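Local coordinates for protein PfkB family carbohydrate kinase (Listeria grayi DSM 20601, PDB 4GM6) that is assigned to the PfkB family of carbohydrate kinases and probably transfers a phosphate group to a sugar or related substrate, at residues G42-F45 with S46-T49; V97-A100 with F101-E104; Q219-A222 with V223-E227. One frame throughout, in Å; residues are numbered along the deposited sequence.

Contact 1 (G42-F45 with S46-T49); sequences GIPF and SQTT
Pro44 to Thr48 close into a short 3-10 turn, in which each of two carbonyls takes the N-H three residues further on. Gln47 N donates to Pro44 O at 3.0 Å, and Thr48 N reaches Phe45 O at 3.3 Å with an almost straight N-H line of 168°. A water lies within donating distance of Phe45 O (2.8 Å) and Thr48 O (2.9 Å), though it may not serve both at once.

Two side chains gather on the proline ring. Gln47 sets CG opposite its carbonyl carbon (chi1 -66°) and then runs out extended, which lays its amide beside the proline ring, with CD 4.0 Å from Pro44 CG. Ser46 OG approaches the same corner of that ring, 3.7 Å from Pro44 CG. Ile43, just ahead of the turn, brings its CG2 branch back to Gln47 O at 3.8 Å. The phenyl group of Phe45 packs on Tyr113 of strand 111-115, while Phe45 N is hydrogen-bonded to Glu115 OE2.

The turn lies in the loop between strands 34-38 and 50-56 of the smaller sheet and is met by other subunits: Arg94 NH1 of the second subunit hydrogen-bonds to Ser46 O, and Ile326 of the same subunit packs on Pro44. The N-H groups of Gln47 and Thr48 are thus used inside the turn, whereas Ser46 O and the proline ring meet the second subunit, so that one short segment combines internal closure with an intersubunit contact.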
ATOM      1  N   GLY C  42       4.251  -5.694  13.019  1.00 24.75           N
ATOM      2  CA  GLY C  42       5.257  -4.782  13.573  1.00 26.19           C
ATOM      3  C   GLY C  42       4.770  -3.364  13.824  1.00 25.10           C
ATOM      4  O   GLY C  42       5.542  -2.490  14.242  1.00 26.58           O
ATOM      5  N   ILE C  43       3.496  -3.107  13.557  1.00 23.65           N
ATOM      6  CA  ILE C  43       2.962  -1.767  13.785  1.00 25.11           C
ATOM      7  C   ILE C  43       2.004  -1.756  14.971  1.00 25.70           C
ATOM      8  O   ILE C  43       0.977  -2.414  14.935  1.00 26.58           O
ATOM      9  CB  ILE C  43       2.170  -1.235  12.579  1.00 29.32           C
ATOM     10  CG1 ILE C  43       2.953  -1.431  11.273  1.00 29.08           C
ATOM     11  CG2 ILE C  43       1.774   0.228  12.813  1.00 29.70           C
ATOM     12  CD1 ILE C  43       3.925  -0.327  10.970  1.00 35.35           C
ATOM     13  N   PRO C  44       2.320  -0.976  16.013  1.00 26.82           N
ATOM     14  CA  PRO C  44       1.405  -0.885  17.149  1.00 27.17           C
ATOM     15  C   PRO C  44       0.261   0.079  16.873  1.00 29.25           C
ATOM     16  O   PRO C  44       0.352   0.911  15.955  1.00 26.34           O
ATOM     17  CB  PRO C  44       2.295  -0.299  18.256  1.00 29.14           C
ATOM     18  CG  PRO C  44       3.255   0.570  17.508  1.00 26.61           C
ATOM     19  CD  PRO C  44       3.550  -0.194  16.231  1.00 28.03           C
ATOM     20  N   PHE C  45      -0.805  -0.022  17.665  1.00 26.72           N
ATOM     21  CA  PHE C  45      -1.907   0.924  17.577  1.00 32.13           C
ATOM     22  C   PHE C  45      -1.430   2.366  17.481  1.00 30.76           C
ATOM     23  O   PHE C  45      -1.951   3.149  16.693  1.00 30.39           O
ATOM     24  CB  PHE C  45      -2.828   0.795  18.790  1.00 32.64           C
ATOM     25  CG  PHE C  45      -3.704  -0.434  18.771  1.00 28.97           C
ATOM     26  CD1 PHE C  45      -4.362  -0.817  17.616  1.00 29.54           C
ATOM     27  CD2 PHE C  45      -3.901  -1.180  19.925  1.00 30.02           C
ATOM     28  CE1 PHE C  45      -5.185  -1.934  17.601  1.00 28.96           C
ATOM     29  CE2 PHE C  45      -4.729  -2.288  19.926  1.00 30.08           C
ATOM     30  CZ  PHE C  45      -5.371  -2.670  18.757  1.00 28.26           C
ATOM     31  N   SER C  46      -0.445   2.728  18.291  1.00 29.24           N
ATOM     32  CA  SER C  46      -0.084   4.133  18.419  1.00 34.76           C
ATOM     33  C   SER C  46       0.578   4.677  17.161  1.00 36.40           C
ATOM     34  O   SER C  46       0.754   5.883  17.037  1.00 36.80           O
ATOM     35  CB  SER C  46       0.854   4.324  19.616  1.00 33.15           C
ATOM     36  OG  SER C  46       1.870   3.310  19.597  1.00 38.49           O
ATOM     37  N   GLN C  47       0.997   3.800  16.260  1.00 32.27           N
ATOM     38  CA  GLN C  47       1.655   4.209  15.022  1.00 35.44           C
ATOM     39  C   GLN C  47       0.906   3.841  13.746  1.00 32.19           C
ATOM     40  O   GLN C  47       1.387   4.034  12.661  1.00 30.29           O
ATOM     41  CB  GLN C  47       3.081   3.669  14.962  1.00 30.74           C
ATOM     42  CG  GLN C  47       3.988   4.248  16.010  1.00 36.36           C
ATOM     43  CD  GLN C  47       5.356   3.612  16.048  1.00 48.07           C
ATOM     44  OE1 GLN C  47       6.007   3.593  17.072  1.00 47.31           O
ATOM     45  NE2 GLN C  47       5.794   3.095  14.926  1.00 49.61           N
ATOM     46  N   THR C  48      -0.270   3.279  13.897  1.00 28.39           N
ATOM     47  CA  THR C  48      -0.993   2.801  12.727  0.50 25.75           C
ATOM     48  C   THR C  48      -1.742   3.946  12.037  1.00 26.30           C
ATOM     49  O   THR C  48      -2.280   4.848  12.683  1.00 30.90           O
ATOM     50  CB  THR C  48      -1.922   1.623  13.062  0.50 27.17           C
ATOM     51  OG1 THR C  48      -2.342   0.981  11.849  0.50 31.10           O
ATOM     52  CG2 THR C  48      -3.136   2.101  13.833  0.50 23.50           C
ATOM     53  N   THR C  49      -1.738   3.917  10.705  1.00 25.92           N
ATOM     54  CA  THR C  49      -2.462   4.949   9.932  1.00 29.68           C
ATOM     55  C   THR C  49      -3.629   4.350   9.147  1.00 27.59           C
ATOM     56  O   THR C  49      -4.452   5.069   8.589  1.00 25.67           O
ATOM     57  CB  THR C  49      -1.539   5.670   8.937  1.00 31.48           C
ATOM     58  OG1 THR C  49      -1.076   4.716   7.981  1.00 27.46           O
ATOM     59  CG2 THR C  49      -0.339   6.305   9.661  1.00 36.37           C
TER
HETATM   60  O   HOH W   1      -2.062   5.708  15.464  1.00 41.08           O

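Contact 2 (V97-A100 with F101-E104); sequences VDTA and FVVE
A type I beta turn from Thr99 to Val102, led in by an Asx turn at Asp98, breaks the edge strand 97-104 of the large sheet, the last element of the beta-alpha-beta unit made with strand 73-79 and helix 83-94. The turn is closed by Val102 N, which donates to Thr99 O over 2.9 Å in a nearly straight bond (169°).

Asp98 secures the entry. Its OD1 accepts from Ala100 N at 3.1 Å, the N-H coming from above the carboxylate and well out of its plane. The other oxygen, OD2, faces the rim of the Phe101 ring, 4.2 Å from CE2 and near the ring plane. A water fills in behind the turn, giving a proton to Asp98 O at 2.8 Å and accepting from Phe101 N at 3.0 Å; it too lies at the edge of that ring.

Apolar contacts follow the bend. The methyl CB of Ala100 sits beside Phe101 CD2, 4.0 Å away, and the ring then extends toward Glu146 and Leu147 of helix 144-147. Val102 turns CG2 back over the turn, 3.9 Å from Thr99 CB, because this methyl stands opposite its own carbonyl carbon (chi1 172° placing CG1 opposite the backbone N). Beyond it, Val102 packs on Val89 and Leu92 of helix 83-94, whose Trp93 holds the Thr99 hydroxyl.

Around the turn, the carboxylate of Asp98 and one water therefore engage Ala100 N and Phe101 N, neither of which pairs across it, and the strand can bend without leaving either of them without an acceptor.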
ATOM      1  N   VAL C  97     -23.163 -18.881   3.128  1.00 56.15           N
ATOM      2  CA  VAL C  97     -23.942 -19.200   4.317  1.00 50.59           C
ATOM      3  C   VAL C  97     -25.311 -18.572   4.116  1.00 56.88           C
ATOM      4  O   VAL C  97     -25.406 -17.430   3.671  1.00 47.06           O
ATOM      5  CB  VAL C  97     -23.287 -18.632   5.585  1.00 45.91           C
ATOM      6  CG1 VAL C  97     -24.129 -18.942   6.808  1.00 41.94           C
ATOM      7  CG2 VAL C  97     -21.885 -19.204   5.751  1.00 38.55           C
ATOM      8  N   ASP C  98     -26.362 -19.332   4.417  1.00 51.40           N
ATOM      9  CA  ASP C  98     -27.747 -18.876   4.286  1.00 62.14           C
ATOM     10  C   ASP C  98     -27.986 -17.648   5.161  1.00 56.81           C
ATOM     11  O   ASP C  98     -27.644 -17.652   6.349  1.00 54.51           O
ATOM     12  CB  ASP C  98     -28.696 -20.004   4.721  1.00 58.07           C
ATOM     13  CG  ASP C  98     -30.165 -19.713   4.404  1.00 73.75           C
ATOM     14  OD1 ASP C  98     -30.469 -18.721   3.706  1.00 68.35           O
ATOM     15  OD2 ASP C  98     -31.026 -20.502   4.854  1.00 97.40           O
ATOM     16  N   THR C  99     -28.581 -16.605   4.588  1.00 48.78           N
ATOM     17  CA  THR C  99     -28.854 -15.383   5.347  1.00 51.67           C
ATOM     18  C   THR C  99     -30.338 -15.180   5.695  1.00 51.48           C
ATOM     19  O   THR C  99     -30.707 -14.185   6.323  1.00 52.44           O
ATOM     20  CB  THR C  99     -28.321 -14.132   4.611  1.00 45.99           C
ATOM     21  OG1 THR C  99     -28.943 -14.032   3.326  1.00 48.42           O
ATOM     22  CG2 THR C  99     -26.803 -14.219   4.429  1.00 43.87           C
ATOM     23  N   ALA C 100     -31.191 -16.109   5.284  1.00 53.55           N
ATOM     24  CA  ALA C 100     -32.627 -15.978   5.536  1.00 59.51           C
ATOM     25  C   ALA C 100     -32.984 -15.672   6.998  1.00 63.23           C
ATOM     26  O   ALA C 100     -34.059 -15.151   7.277  1.00 61.94           O
ATOM     27  CB  ALA C 100     -33.377 -17.229   5.067  1.00 59.23           C
ATOM     28  N   PHE C 101     -32.106 -16.021   7.933  1.00 58.72           N
ATOM     29  CA  PHE C 101     -32.425 -15.836   9.350  1.00 57.65           C
ATOM     30  C   PHE C 101     -31.602 -14.726  10.004  1.00 61.56           C
ATOM     31  O   PHE C 101     -31.529 -14.636  11.229  1.00 55.20           O
ATOM     32  CB  PHE C 101     -32.314 -17.166  10.123  1.00 59.57           C
ATOM     33  CG  PHE C 101     -33.251 -18.239   9.619  1.00 65.39           C
ATOM     34  CD1 PHE C 101     -34.497 -18.427  10.204  1.00 66.82           C
ATOM     35  CD2 PHE C 101     -32.891 -19.050   8.552  1.00 68.34           C
ATOM     36  CE1 PHE C 101     -35.359 -19.401   9.738  1.00 64.95           C
ATOM     37  CE2 PHE C 101     -33.754 -20.024   8.077  1.00 69.65           C
ATOM     38  CZ  PHE C 101     -34.989 -20.203   8.674  1.00 74.95           C
ATOM     39  N   VAL C 102     -30.983 -13.886   9.177  1.00 49.66           N
ATOM     40  CA  VAL C 102     -30.312 -12.696   9.663  1.00 49.74           C
ATOM     41  C   VAL C 102     -31.408 -11.668   9.901  1.00 58.42           C
ATOM     42  O   VAL C 102     -32.262 -11.452   9.039  1.00 57.10           O
ATOM     43  CB  VAL C 102     -29.292 -12.136   8.634  1.00 56.59           C
ATOM     44  CG1 VAL C 102     -28.745 -10.781   9.079  1.00 44.14           C
ATOM     45  CG2 VAL C 102     -28.140 -13.119   8.403  1.00 40.64           C
ATOM     46  N   VAL C 103     -31.404 -11.051  11.075  1.00 55.14           N
ATOM     47  CA  VAL C 103     -32.425 -10.056  11.409  1.00 58.57           C
ATOM     48  C   VAL C 103     -31.784  -8.669  11.478  1.00 59.37           C
ATOM     49  O   VAL C 103     -30.707  -8.507  12.068  1.00 47.70           O
ATOM     50  CB  VAL C 103     -33.112 -10.371  12.749  1.00 58.71           C
ATOM     51  CG1 VAL C 103     -34.029  -9.225  13.149  1.00 68.90           C
ATOM     52  CG2 VAL C 103     -33.897 -11.678  12.666  1.00 51.38           C
ATOM     53  N   GLU C 104     -32.430  -7.682  10.859  1.00 55.70           N
ATOM     54  CA  GLU C 104     -31.911  -6.308  10.854  1.00 55.62           C
ATOM     55  C   GLU C 104     -32.531  -5.511  12.000  1.00 54.20           C
ATOM     56  O   GLU C 104     -33.740  -5.398  12.084  1.00 50.71           O
ATOM     57  CB  GLU C 104     -32.241  -5.607   9.535  1.00 57.72           C
ATOM     58  CG  GLU C 104     -31.759  -6.319   8.284  1.00 64.71           C
ATOM     59  CD  GLU C 104     -31.538  -5.359   7.123  1.00 57.44           C
ATOM     60  OE1 GLU C 104     -32.466  -4.609   6.782  1.00 69.38           O
ATOM     61  OE2 GLU C 104     -30.432  -5.351   6.551  1.00 67.38           O
TER
HETATM   62  O   HOH W   2     -29.378 -17.230   8.451  1.00 42.71           O

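Contact 3 (Q219-A222 with V223-E227); sequences QMDA and VAFFE
Asp221 O accepts twice: Phe225 N donates to it over 2.7 Å, and Phe226 N adds a weak second bond. Just before it in the chain, Met220 O accepts from Ala224 N at 3.0 Å and Gln219 O from Val223 N at 3.1 Å, the regular pattern of an alpha helix. Phe226 N also makes a weak bond to Ala222 O, so it is shared, weakly, between two carbonyls.

The carboxylate of Asp221 folds back along the helix, with CG opposite its carbonyl carbon (chi1 -59°). OD2 accepts from Gly218 N just before the segment, and OD1 comes to the rim of the Phe225 ring, 3.5 Å from CE2, with the two flat groups only 25° apart. One face of the ring carries Ala224, whose CB lies 3.8 Å above the plane of the Phe225 ring and over its centre. The Phe226 ring likewise presents an edge, here to the backbone, CD2 lying 3.5 Å from Asp221 O. Val223 leans its CG2 on Gln219 O at 3.2 Å.

Farther out, Phe225 meets Tyr191 and Tyr205, while Phe226 meets Tyr243 and packs on Met239 of helix 235-242. Past the two rings, Glu227 forms a salt bridge to Lys202.

Both phenylalanines turn C-H edges toward oxygens of Asp221, and the slightly positive ring rim is consistent with a mild electrostatic attraction that adds to the helical bonds of the same residue.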
ATOM      1  N   GLN C 219      -8.573 -28.695  29.119  1.00 61.94           N
ATOM      2  CA  GLN C 219      -8.354 -28.937  30.537  1.00 76.25           C
ATOM      3  C   GLN C 219      -8.632 -27.696  31.383  1.00 74.93           C
ATOM      4  O   GLN C 219      -9.027 -27.814  32.541  1.00 77.94           O
ATOM      5  CB  GLN C 219      -6.943 -29.456  30.811  1.00 77.66           C
ATOM      6  CG  GLN C 219      -6.825 -30.102  32.185  1.00 75.30           C
ATOM      7  CD  GLN C 219      -5.397 -30.174  32.691  1.00127.39           C
ATOM      8  OE1 GLN C 219      -5.093 -30.914  33.633  1.00113.40           O
ATOM      9  NE2 GLN C 219      -4.512 -29.399  32.071  1.00107.51           N
ATOM     10  N   MET C 220      -8.419 -26.510  30.813  1.00 65.60           N
ATOM     11  CA  MET C 220      -8.729 -25.269  31.527  1.00 70.82           C
ATOM     12  C   MET C 220     -10.210 -25.270  31.877  1.00 66.05           C
ATOM     13  O   MET C 220     -10.603 -24.988  33.013  1.00 69.96           O
ATOM     14  CB  MET C 220      -8.399 -24.043  30.679  1.00 61.33           C
ATOM     15  CG  MET C 220      -7.138 -24.181  29.840  1.00 87.65           C
ATOM     16  SD  MET C 220      -7.336 -25.263  28.405  1.00105.32           S
ATOM     17  CE  MET C 220      -7.914 -24.102  27.158  1.00 89.97           C
ATOM     18  N   ASP C 221     -11.028 -25.591  30.880  1.00 61.89           N
ATOM     19  CA  ASP C 221     -12.461 -25.724  31.069  1.00 62.60           C
ATOM     20  C   ASP C 221     -12.757 -26.767  32.145  1.00 76.04           C
ATOM     21  O   ASP C 221     -13.514 -26.511  33.093  1.00 82.22           O
ATOM     22  CB  ASP C 221     -13.115 -26.118  29.740  1.00 71.77           C
ATOM     23  CG  ASP C 221     -12.869 -25.095  28.642  1.00 72.10           C
ATOM     24  OD1 ASP C 221     -13.209 -23.911  28.862  1.00 75.20           O
ATOM     25  OD2 ASP C 221     -12.344 -25.466  27.560  1.00 59.06           O
ATOM     26  N   ALA C 222     -12.141 -27.938  32.011  1.00 62.92           N
ATOM     27  CA  ALA C 222     -12.376 -29.039  32.951  1.00 70.20           C
ATOM     28  C   ALA C 222     -12.231 -28.616  34.419  1.00 74.40           C
ATOM     29  O   ALA C 222     -13.038 -29.005  35.279  1.00 73.27           O
ATOM     30  CB  ALA C 222     -11.445 -30.202  32.636  1.00 68.62           C
ATOM     31  N   VAL C 223     -11.196 -27.824  34.705  1.00 76.28           N
ATOM     32  CA  VAL C 223     -10.929 -27.397  36.077  1.00 74.82           C
ATOM     33  C   VAL C 223     -11.861 -26.261  36.504  1.00 74.25           C
ATOM     34  O   VAL C 223     -12.439 -26.288  37.591  1.00 82.18           O
ATOM     35  CB  VAL C 223      -9.464 -26.940  36.246  1.00 85.59           C
ATOM     36  CG1 VAL C 223      -9.165 -26.657  37.711  1.00 88.88           C
ATOM     37  CG2 VAL C 223      -8.507 -27.993  35.700  1.00 92.53           C
ATOM     38  N   ALA C 224     -12.006 -25.264  35.631  1.00 90.17           N
ATOM     39  CA  ALA C 224     -12.802 -24.080  35.943  1.00 73.61           C
ATOM     40  C   ALA C 224     -14.299 -24.382  35.980  1.00 75.23           C
ATOM     41  O   ALA C 224     -15.010 -23.920  36.881  1.00 69.49           O
ATOM     42  CB  ALA C 224     -12.504 -22.957  34.948  1.00 75.84           C
ATOM     43  N   PHE C 225     -14.776 -25.167  35.016  1.00 72.90           N
ATOM     44  CA  PHE C 225     -16.219 -25.327  34.835  1.00 76.13           C
ATOM     45  C   PHE C 225     -16.799 -26.711  35.154  1.00 78.23           C
ATOM     46  O   PHE C 225     -17.978 -26.816  35.475  1.00 87.78           O
ATOM     47  CB  PHE C 225     -16.639 -24.881  33.434  1.00 66.97           C
ATOM     48  CG  PHE C 225     -16.051 -23.562  33.020  1.00 67.20           C
ATOM     49  CD1 PHE C 225     -16.254 -22.428  33.790  1.00 79.41           C
ATOM     50  CD2 PHE C 225     -15.304 -23.454  31.860  1.00 71.92           C
ATOM     51  CE1 PHE C 225     -15.715 -21.212  33.416  1.00 80.68           C
ATOM     52  CE2 PHE C 225     -14.760 -22.242  31.478  1.00 74.91           C
ATOM     53  CZ  PHE C 225     -14.966 -21.119  32.258  1.00 75.70           C
ATOM     54  N   PHE C 226     -15.990 -27.766  35.061  1.00 84.80           N
ATOM     55  CA  PHE C 226     -16.481 -29.116  35.363  1.00 90.17           C
ATOM     56  C   PHE C 226     -16.065 -29.574  36.756  1.00 91.60           C
ATOM     57  O   PHE C 226     -16.261 -30.735  37.120  1.00 90.82           O
ATOM     58  CB  PHE C 226     -15.998 -30.132  34.322  1.00 88.35           C
ATOM     59  CG  PHE C 226     -16.516 -29.880  32.928  1.00 79.98           C
ATOM     60  CD1 PHE C 226     -17.499 -30.697  32.378  1.00 75.86           C
ATOM     61  CD2 PHE C 226     -16.017 -28.835  32.167  1.00 72.16           C
ATOM     62  CE1 PHE C 226     -17.971 -30.470  31.096  1.00 74.26           C
ATOM     63  CE2 PHE C 226     -16.484 -28.600  30.881  1.00 64.25           C
ATOM     64  CZ  PHE C 226     -17.460 -29.419  30.341  1.00 71.63           C
ATOM     65  N   GLU C 227     -15.484 -28.661  37.529  1.00 96.36           N
ATOM     66  CA  GLU C 227     -15.043 -28.979  38.887  1.00116.05           C
ATOM     67  C   GLU C 227     -14.154 -30.221  38.939  1.00107.87           C
ATOM     68  O   GLU C 227     -14.259 -31.025  39.864  1.00122.99           O
ATOM     69  CB  GLU C 227     -16.247 -29.175  39.813  1.00106.74           C
ATOM     70  CG  GLU C 227     -17.017 -27.902  40.114  1.00112.13           C
ATOM     71  CD  GLU C 227     -18.269 -28.161  40.923  1.00119.43           C
ATOM     72  OE1 GLU C 227     -18.574 -29.344  41.193  1.00131.68           O
ATOM     73  OE2 GLU C 227     -18.950 -27.182  41.289  1.00132.21           O
TER

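The three contacts exemplify local closure in separate parts of one kinase fold. Contact 2 bends an outer strand of the nine-stranded sheet, and contact 3 spans the short helix that follows strand 214-216 of that sheet and the residues after it, on the other side of the chain's centre; their centres are 34 Å apart. Contact 1 lies in a loop of the smaller four-stranded sheet, about 35 Å from contact 2 and 37 Å from contact 3 between centres, and no pair touches. Other subunits reach contact 1 but neither of the others. In PfkB relatives the small sheet serves as a lid over the substrate site, so contact 1 probably lies on the lid.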